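Local structure of polyketide synthase PksL (Bacillus subtilis, 5E1V) at residues L248-L253 with N268-L273; L9-K14 with Q61-E66; I37-F42 with L52-L57. The protein probably removes water from beta-hydroxyacyl intermediates during bacillaene synthesis, as the dehydratase domain of a trans-AT polyketide synthase split module. One frame throughout, in Å; residues are numbered along the deposited sequence.

How the contacts relate
Contacts 2 and 3 belong to the first hot-dog half of the dehydratase domain, and contact 1 to the second. Contact 3 is nested inside the loop that contact 2 closes. The two touch directly: Leu9 CD1 of contact 2 packs 3.8 Å from Ile37 CG2 of contact 3. Strand 53-59 of contact 3 leads on to strand 63-65 of contact 2. Contact 1 stands apart, its centre about 18 Å from that of contact 3 and about 23 Å from that of contact 2. One strand, 215-225, bridges the halves. It pairs with strand 53-59 on one side and with strand 262-273 of contact 1 on the other.

Contact 1. Residues L248-L253 with N268-L273; sequences LIYVTL and NFTSKL
Strands 248-256 and 262-273 form an antiparallel beta hairpin in the second half of a double hot-dog fold. Leu248 and Lys272 are a non-hydrogen-bonded pair. Their side chains run the same way, with Leu248 CD2 3.7 Å from Lys272 CB. Ile249 and Ser271 are a hydrogen-bonded pair: Ile249 N donates to Ser271 O, and Ser271 N to Ile249 O. Both bonds lie in the plane of the accepting carbonyl. Ile249 CG1 takes the crowded position between N and the carbonyl carbon (chi1 58°), which sets it against Ser271 CB. Tyr250 lies beside Thr270. Thr270 CG2 makes a CH-pi contact over one ring face, 4.2 Å from the Tyr250 ring centroid and nearer the perimeter of the ring than its centre. Arg243 adds a cation-pi contact to this ring and also binds Asn268 OD1. Val251 N donates to Phe269 O from above the carbonyl plane, and the return bond from Phe269 N is weak. Val251 CG2 lies 3.7 Å from Phe269 CD2, on the face covered by helix 190-203. Thr252 OG1 accepts a nearly straight bond from Asn268 N, at 3.0 Å and 176°. Leu253 lies at a slant to Phe269 and brings CD1 to 4.1 Å from Phe269 CD2.

Contact 2. Residues L9-K14 with Q61-E66; sequences LTLSLK and QPLTAE
Leu11 carries the inner half of this contact, and its side chain points at residues 61-66. Leu11 CB already lies 4.1 Å from Leu63 CD2. CG is anti to the carbonyl carbon (chi1 -64°), and CD1 then continues in an extended line away from the backbone. At the tip, Leu11 CD1 meets both methyls of Leu63. The nearer is Leu63 CD1, at 3.7 Å; Leu63 CD2 lies 4.0 Å from the same Leu11 CD1. The two side chains cross at about a right angle, so the end of Leu11 rests against the fork of Leu63. Leu63 has CG anti to its own N, and from there both its methyls face Leu11 CD1. Leu73 of strand 70-81 touches both leucines.

The outer half is formed by Leu13 and Ala65. The CB of Leu13 does not point straight across, but the torsions (chi1 -87°, chi2 58°) bring CD1 to the partner segment. Leu13 CD1 comes to 3.4 Å from the backbone Ala65 O and to 3.8 Å from Ala65 CB. Between the two halves, the Ser12 and Ala65 CA atoms are 5.8 Å apart. The side chain of Ser12 points away. Ser12 OG accepts from Lys14 N at 3.1 Å, which makes an ST turn.

The two backbones share no hydrogen bonds. Leu11 bonds instead to Ile71, while Leu63 and Ala65 bond to Leu29 and Asn27 of strand 26-29. The CB of Glu66 points away; Glu66 OE2 forms a salt bridge with Arg95. The arrangement is apolar packing of strand 4-11 and the loop after it on the short strand 63-65, within the first hot-dog half of the double hot-dog fold.

Contact 3. Residues I37-F42 with L52-L57; sequences IIYQIF and LQLRNL
Helix 37-42 crosses strand 53-57 at 135°, with the segment axes 10.6 Å apart at their closest. Ile38, Tyr39 and Phe42 reach across to Leu52, Leu54 and Leu57. Ile38 CG1 is anti to the carbonyl carbon (chi1 -64°), and its extended tip CD1 touches two leucines. Ile38 CD1 lies 3.7 Å from Leu57 CD1, where the two side chains overlap side by side, pointing opposite ways. Ile38 CD1 also lies 3.9 Å from Leu54 CD1, where they are roughly perpendicular.

This is the central helix of a hot-dog fold lying against its sheet. A G1 beta bulge, with Asn56 and Leu57 both facing Tyr220, interrupts the alternation of the strand. Leu57 therefore points toward the helix, as Leu52 and Leu54 do.

Leu52 CD1 packs 3.8 Å from Phe42 CB, and the same methyl also meets Tyr39. The Tyr39 side chain lies alongside Leu52, head to tail, with Tyr39 CE2 4.0 Å from Leu52 CB. Farther along the strand, Tyr39 CE1 approaches Leu54 CB, which lies on the same side of the ring plane. Rings outside the two segments extend the packing: Phe188 meets Tyr39 edge-to-face, and Trp85 does the same with Phe42. The phenol end is polar. A water bridges Tyr39 OH (3.1 Å) and Leu52 O (2.5 Å), linking helix side chain to the backbone just before the strand.

Contact 1. Residues L248-L253 with N268-L273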
# COMPACT_ATOMS: atom_id res chain seq x y z
N LEU A 248 -14.92 -6.65 -8.06
CA LEU A 248 -14.31 -5.81 -6.99
C LEU A 248 -14.25 -6.47 -5.67
O LEU A 248 -15.24 -7.11 -5.25
CB LEU A 248 -15.07 -4.52 -6.79
CG LEU A 248 -15.20 -3.72 -8.06
CD1 LEU A 248 -16.22 -2.62 -7.89
CD2 LEU A 248 -13.86 -3.14 -8.54
N ILE A 249 -13.11 -6.31 -4.98
CA ILE A 249 -12.92 -6.81 -3.62
C ILE A 249 -12.61 -5.61 -2.75
O ILE A 249 -12.06 -4.61 -3.27
CB ILE A 249 -11.81 -7.87 -3.48
CG1 ILE A 249 -10.43 -7.35 -3.95
CG2 ILE A 249 -12.17 -9.11 -4.29
CD1 ILE A 249 -9.25 -8.13 -3.42
N TYR A 250 -12.99 -5.73 -1.47
CA TYR A 250 -12.90 -4.67 -0.48
C TYR A 250 -12.39 -5.27 0.78
O TYR A 250 -12.77 -6.38 1.15
CB TYR A 250 -14.29 -4.08 -0.16
CG TYR A 250 -15.12 -3.58 -1.34
CD1 TYR A 250 -15.80 -4.48 -2.17
CD2 TYR A 250 -15.28 -2.23 -1.59
CE1 TYR A 250 -16.56 -4.03 -3.24
CE2 TYR A 250 -16.06 -1.77 -2.64
CZ TYR A 250 -16.70 -2.70 -3.45
OH TYR A 250 -17.47 -2.27 -4.47
N VAL A 251 -11.48 -4.57 1.47
CA VAL A 251 -10.99 -5.00 2.74
C VAL A 251 -10.64 -3.74 3.54
O VAL A 251 -10.48 -2.68 2.98
CB VAL A 251 -9.69 -5.81 2.64
CG1 VAL A 251 -9.94 -7.08 1.86
CG2 VAL A 251 -8.62 -5.02 1.90
N THR A 252 -10.51 -3.88 4.85
CA THR A 252 -10.12 -2.76 5.70
C THR A 252 -8.91 -3.29 6.47
O THR A 252 -8.95 -4.34 7.10
CB THR A 252 -11.26 -2.21 6.62
OG1 THR A 252 -12.14 -1.34 5.89
CG2 THR A 252 -10.62 -1.32 7.72
N LEU A 253 -7.78 -2.56 6.36
CA LEU A 253 -6.52 -2.97 6.97
C LEU A 253 -6.26 -2.17 8.24
O LEU A 253 -6.25 -0.95 8.20
CB LEU A 253 -5.32 -2.76 5.96
CG LEU A 253 -5.32 -3.46 4.59
CD1 LEU A 253 -4.08 -3.11 3.71
CD2 LEU A 253 -5.56 -4.98 4.71
N ASN A 268 -11.61 0.46 3.53
CA ASN A 268 -12.14 0.08 2.20
C ASN A 268 -11.11 0.19 1.08
O ASN A 268 -11.28 0.88 0.11
CB ASN A 268 -13.42 0.82 1.90
CG ASN A 268 -14.60 0.12 2.58
OD1 ASN A 268 -14.79 -1.08 2.39
ND2 ASN A 268 -15.35 0.84 3.39
N PHE A 269 -10.02 -0.50 1.31
CA PHE A 269 -9.05 -0.81 0.25
C PHE A 269 -9.76 -1.71 -0.78
O PHE A 269 -10.03 -2.90 -0.51
CB PHE A 269 -7.82 -1.44 0.83
CG PHE A 269 -6.87 -2.02 -0.17
CD1 PHE A 269 -6.80 -1.53 -1.43
CD2 PHE A 269 -6.05 -3.07 0.17
CE1 PHE A 269 -5.93 -2.07 -2.36
CE2 PHE A 269 -5.21 -3.65 -0.77
CZ PHE A 269 -5.16 -3.13 -2.05
N THR A 270 -10.05 -1.10 -1.92
CA THR A 270 -10.78 -1.70 -3.06
C THR A 270 -9.80 -2.00 -4.21
O THR A 270 -9.06 -1.09 -4.70
CB THR A 270 -11.82 -0.75 -3.67
OG1 THR A 270 -12.63 -0.13 -2.63
CG2 THR A 270 -12.72 -1.51 -4.66
N SER A 271 -9.86 -3.24 -4.71
CA SER A 271 -9.10 -3.69 -5.85
C SER A 271 -10.02 -4.30 -6.91
O SER A 271 -11.16 -4.68 -6.62
CB SER A 271 -8.10 -4.77 -5.37
OG SER A 271 -7.23 -4.25 -4.38
N LYS A 272 -9.52 -4.38 -8.13
CA LYS A 272 -10.37 -4.73 -9.29
C LYS A 272 -9.70 -5.81 -10.08
O LYS A 272 -8.49 -5.79 -10.27
CB LYS A 272 -10.61 -3.54 -10.18
CG LYS A 272 -11.52 -3.81 -11.40
CD LYS A 272 -11.72 -2.56 -12.26
CE LYS A 272 -10.59 -2.40 -13.27
NZ LYS A 272 -10.50 -1.01 -13.82
N LEU A 273 -10.50 -6.78 -10.51
CA LEU A 273 -10.00 -7.89 -11.29
C LEU A 273 -9.28 -7.46 -12.54
O LEU A 273 -9.80 -6.62 -13.30
CB LEU A 273 -11.21 -8.77 -11.68
CG LEU A 273 -11.05 -10.12 -12.32
CD1 LEU A 273 -10.47 -11.14 -11.36
CD2 LEU A 273 -12.47 -10.52 -12.72

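Contact 2. Residues L9-K14 with Q61-E66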
# COMPACT_ATOMS: atom_id res chain seq x y z
N LEU A 9 9.00 12.84 -9.25
CA LEU A 9 9.65 11.58 -8.92
C LEU A 9 10.12 10.95 -10.23
O LEU A 9 9.42 11.06 -11.23
CB LEU A 9 8.67 10.62 -8.22
CG LEU A 9 8.09 10.99 -6.87
CD1 LEU A 9 7.43 9.76 -6.20
CD2 LEU A 9 9.15 11.51 -5.91
N THR A 10 11.30 10.33 -10.24
CA THR A 10 11.74 9.60 -11.44
C THR A 10 11.68 8.12 -11.15
O THR A 10 12.39 7.58 -10.31
CB THR A 10 13.10 10.06 -11.97
OG1 THR A 10 14.11 9.66 -11.03
CG2 THR A 10 13.10 11.55 -12.13
N LEU A 11 10.76 7.46 -11.81
CA LEU A 11 10.43 6.08 -11.47
C LEU A 11 10.88 5.19 -12.63
O LEU A 11 10.52 5.46 -13.81
CB LEU A 11 8.97 5.95 -11.25
CG LEU A 11 8.51 6.79 -10.04
CD1 LEU A 11 6.99 6.79 -9.99
CD2 LEU A 11 9.08 6.23 -8.78
N SER A 12 11.66 4.18 -12.27
CA SER A 12 12.32 3.30 -13.28
C SER A 12 12.64 1.96 -12.55
O SER A 12 12.34 1.81 -11.37
CB SER A 12 13.59 3.98 -13.78
OG SER A 12 14.63 3.83 -12.84
N LEU A 13 13.28 1.00 -13.23
CA LEU A 13 13.78 -0.21 -12.62
C LEU A 13 14.91 -0.01 -11.59
O LEU A 13 15.28 -0.92 -10.89
CB LEU A 13 14.25 -1.20 -13.75
CG LEU A 13 13.16 -2.11 -14.31
CD1 LEU A 13 11.96 -1.39 -14.92
CD2 LEU A 13 13.79 -3.04 -15.39
N LYS A 14 15.40 1.20 -11.46
CA LYS A 14 16.38 1.53 -10.42
C LYS A 14 15.71 1.62 -9.05
O LYS A 14 16.37 1.53 -8.07
CB LYS A 14 17.05 2.87 -10.70
CG LYS A 14 18.00 2.77 -11.90
CD LYS A 14 19.31 3.50 -11.68
CE LYS A 14 20.36 3.08 -12.71
NZ LYS A 14 20.06 3.62 -14.05
N GLN A 61 -4.54 3.82 -13.63
CA GLN A 61 -3.82 2.82 -14.33
C GLN A 61 -2.54 2.47 -13.57
O GLN A 61 -2.06 3.28 -12.87
CB GLN A 61 -3.46 3.25 -15.77
CG GLN A 61 -2.57 4.45 -15.91
CD GLN A 61 -2.66 5.11 -17.27
OE1 GLN A 61 -2.24 4.54 -18.28
NE2 GLN A 61 -3.16 6.32 -17.31
N PRO A 62 -1.99 1.27 -13.80
CA PRO A 62 -0.71 0.88 -13.19
C PRO A 62 0.46 1.66 -13.71
O PRO A 62 0.50 2.05 -14.90
CB PRO A 62 -0.61 -0.62 -13.46
CG PRO A 62 -1.99 -1.04 -13.79
CD PRO A 62 -2.60 0.11 -14.49
N LEU A 63 1.39 1.95 -12.80
CA LEU A 63 2.59 2.69 -13.14
C LEU A 63 3.65 1.63 -13.44
O LEU A 63 4.14 0.95 -12.55
CB LEU A 63 3.00 3.58 -11.99
CG LEU A 63 4.08 4.58 -12.44
CD1 LEU A 63 3.88 5.85 -11.72
CD2 LEU A 63 5.49 4.01 -12.38
N THR A 64 3.94 1.47 -14.71
CA THR A 64 4.76 0.36 -15.16
C THR A 64 6.00 0.92 -15.80
O THR A 64 5.98 2.00 -16.34
CB THR A 64 4.05 -0.53 -16.21
OG1 THR A 64 3.90 0.21 -17.42
CG2 THR A 64 2.70 -0.97 -15.75
N ALA A 65 7.10 0.18 -15.74
CA ALA A 65 8.31 0.60 -16.47
C ALA A 65 8.95 -0.62 -17.06
O ALA A 65 8.92 -1.70 -16.47
CB ALA A 65 9.29 1.30 -15.54
N GLU A 66 9.49 -0.48 -18.26
CA GLU A 66 10.34 -1.59 -18.70
C GLU A 66 11.70 -1.10 -19.18
O GLU A 66 11.90 0.08 -19.56
CB GLU A 66 9.62 -2.42 -19.77
CG GLU A 66 9.46 -1.64 -21.04
CD GLU A 66 8.98 -2.47 -22.23
OE1 GLU A 66 8.81 -3.70 -22.11
OE2 GLU A 66 8.76 -1.85 -23.27

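Contact 3. Residues I37-F42 with L52-L57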
# COMPACT_ATOMS: atom_id res chain seq x y z
N ILE A 37 4.53 7.72 -0.78
CA ILE A 37 4.79 8.81 -1.68
C ILE A 37 4.13 10.13 -1.18
O ILE A 37 4.81 11.16 -0.97
CB ILE A 37 4.45 8.45 -3.13
CG1 ILE A 37 5.48 7.45 -3.69
CG2 ILE A 37 4.32 9.70 -3.98
CD1 ILE A 37 4.98 6.63 -4.82
N ILE A 38 2.82 10.06 -0.95
CA ILE A 38 2.08 11.25 -0.63
C ILE A 38 2.45 11.83 0.75
O ILE A 38 2.72 13.02 0.84
CB ILE A 38 0.57 11.01 -0.73
CG1 ILE A 38 0.22 10.70 -2.17
CG2 ILE A 38 -0.17 12.33 -0.38
CD1 ILE A 38 -1.17 10.11 -2.28
N TYR A 39 2.62 10.98 1.78
CA TYR A 39 2.91 11.45 3.13
C TYR A 39 4.33 12.02 3.16
O TYR A 39 4.57 13.00 3.92
CB TYR A 39 2.73 10.34 4.17
CG TYR A 39 1.30 10.19 4.68
CD1 TYR A 39 0.38 9.37 4.07
CD2 TYR A 39 0.85 10.97 5.76
CE1 TYR A 39 -0.94 9.34 4.49
CE2 TYR A 39 -0.43 10.86 6.19
CZ TYR A 39 -1.33 10.03 5.54
OH TYR A 39 -2.63 9.92 6.01
N GLN A 40 5.25 11.46 2.34
CA GLN A 40 6.63 12.08 2.24
C GLN A 40 6.59 13.53 1.80
O GLN A 40 7.36 14.33 2.30
CB GLN A 40 7.57 11.31 1.32
CG GLN A 40 7.83 9.93 1.85
CD GLN A 40 9.10 9.73 2.63
OE1 GLN A 40 9.84 10.68 2.94
NE2 GLN A 40 9.44 8.45 2.81
N ILE A 41 5.77 13.82 0.78
CA ILE A 41 5.61 15.11 0.23
C ILE A 41 5.12 16.12 1.31
O ILE A 41 5.66 17.22 1.48
CB ILE A 41 4.66 15.06 -0.97
CG1 ILE A 41 5.37 14.35 -2.14
CG2 ILE A 41 4.30 16.46 -1.44
CD1 ILE A 41 4.40 13.88 -3.15
N PHE A 42 4.07 15.75 2.01
CA PHE A 42 3.54 16.69 3.04
C PHE A 42 4.49 16.85 4.20
O PHE A 42 4.59 17.97 4.79
CB PHE A 42 2.23 16.13 3.50
CG PHE A 42 1.10 16.51 2.54
CD1 PHE A 42 0.42 17.70 2.69
CD2 PHE A 42 0.81 15.71 1.44
CE1 PHE A 42 -0.62 17.99 1.83
CE2 PHE A 42 -0.15 16.06 0.51
CZ PHE A 42 -0.86 17.20 0.72
N LEU A 52 -3.04 14.56 9.28
CA LEU A 52 -3.57 14.44 7.95
C LEU A 52 -4.50 13.22 7.93
O LEU A 52 -4.47 12.35 8.87
CB LEU A 52 -2.42 14.22 6.99
CG LEU A 52 -1.28 15.22 7.09
CD1 LEU A 52 -0.12 14.87 6.16
CD2 LEU A 52 -1.84 16.58 6.78
N GLN A 53 -5.44 13.25 7.00
CA GLN A 53 -6.16 12.05 6.58
C GLN A 53 -6.17 12.06 5.06
O GLN A 53 -6.66 13.00 4.48
CB GLN A 53 -7.63 12.03 7.06
CG GLN A 53 -8.35 10.80 6.54
CD GLN A 53 -9.87 10.88 6.78
OE1 GLN A 53 -10.42 11.93 7.04
NE2 GLN A 53 -10.55 9.76 6.61
N LEU A 54 -5.69 10.98 4.47
CA LEU A 54 -5.69 10.77 3.03
C LEU A 54 -7.09 10.19 2.72
O LEU A 54 -7.58 9.31 3.44
CB LEU A 54 -4.63 9.75 2.68
CG LEU A 54 -4.47 9.48 1.13
CD1 LEU A 54 -4.02 10.67 0.31
CD2 LEU A 54 -3.44 8.35 1.00
N ARG A 55 -7.74 10.78 1.73
CA ARG A 55 -9.05 10.28 1.34
C ARG A 55 -9.27 10.12 -0.14
O ARG A 55 -8.75 10.90 -0.91
CB ARG A 55 -10.18 11.21 1.86
CG ARG A 55 -10.28 11.37 3.37
CD ARG A 55 -11.40 12.35 3.71
NE ARG A 55 -12.71 11.71 3.76
CZ ARG A 55 -13.83 12.33 4.12
NH1 ARG A 55 -13.82 13.63 4.46
NH2 ARG A 55 -14.98 11.65 4.17
N ASN A 56 -10.08 9.13 -0.49
CA ASN A 56 -10.63 8.91 -1.83
C ASN A 56 -9.54 8.89 -2.87
O ASN A 56 -9.56 9.69 -3.77
CB ASN A 56 -11.65 10.03 -2.14
CG ASN A 56 -12.84 9.98 -1.17
OD1 ASN A 56 -13.11 8.94 -0.47
ND2 ASN A 56 -13.48 11.10 -1.02
N LEU A 57 -8.51 8.07 -2.62
CA LEU A 57 -7.46 7.84 -3.61
C LEU A 57 -7.95 6.93 -4.67
O LEU A 57 -8.45 5.84 -4.39
CB LEU A 57 -6.18 7.20 -2.93
CG LEU A 57 -4.98 7.21 -3.82
CD1 LEU A 57 -3.58 7.53 -3.21
CD2 LEU A 57 -4.89 5.82 -4.54
O HOH W 1 -2.98 10.31 9.08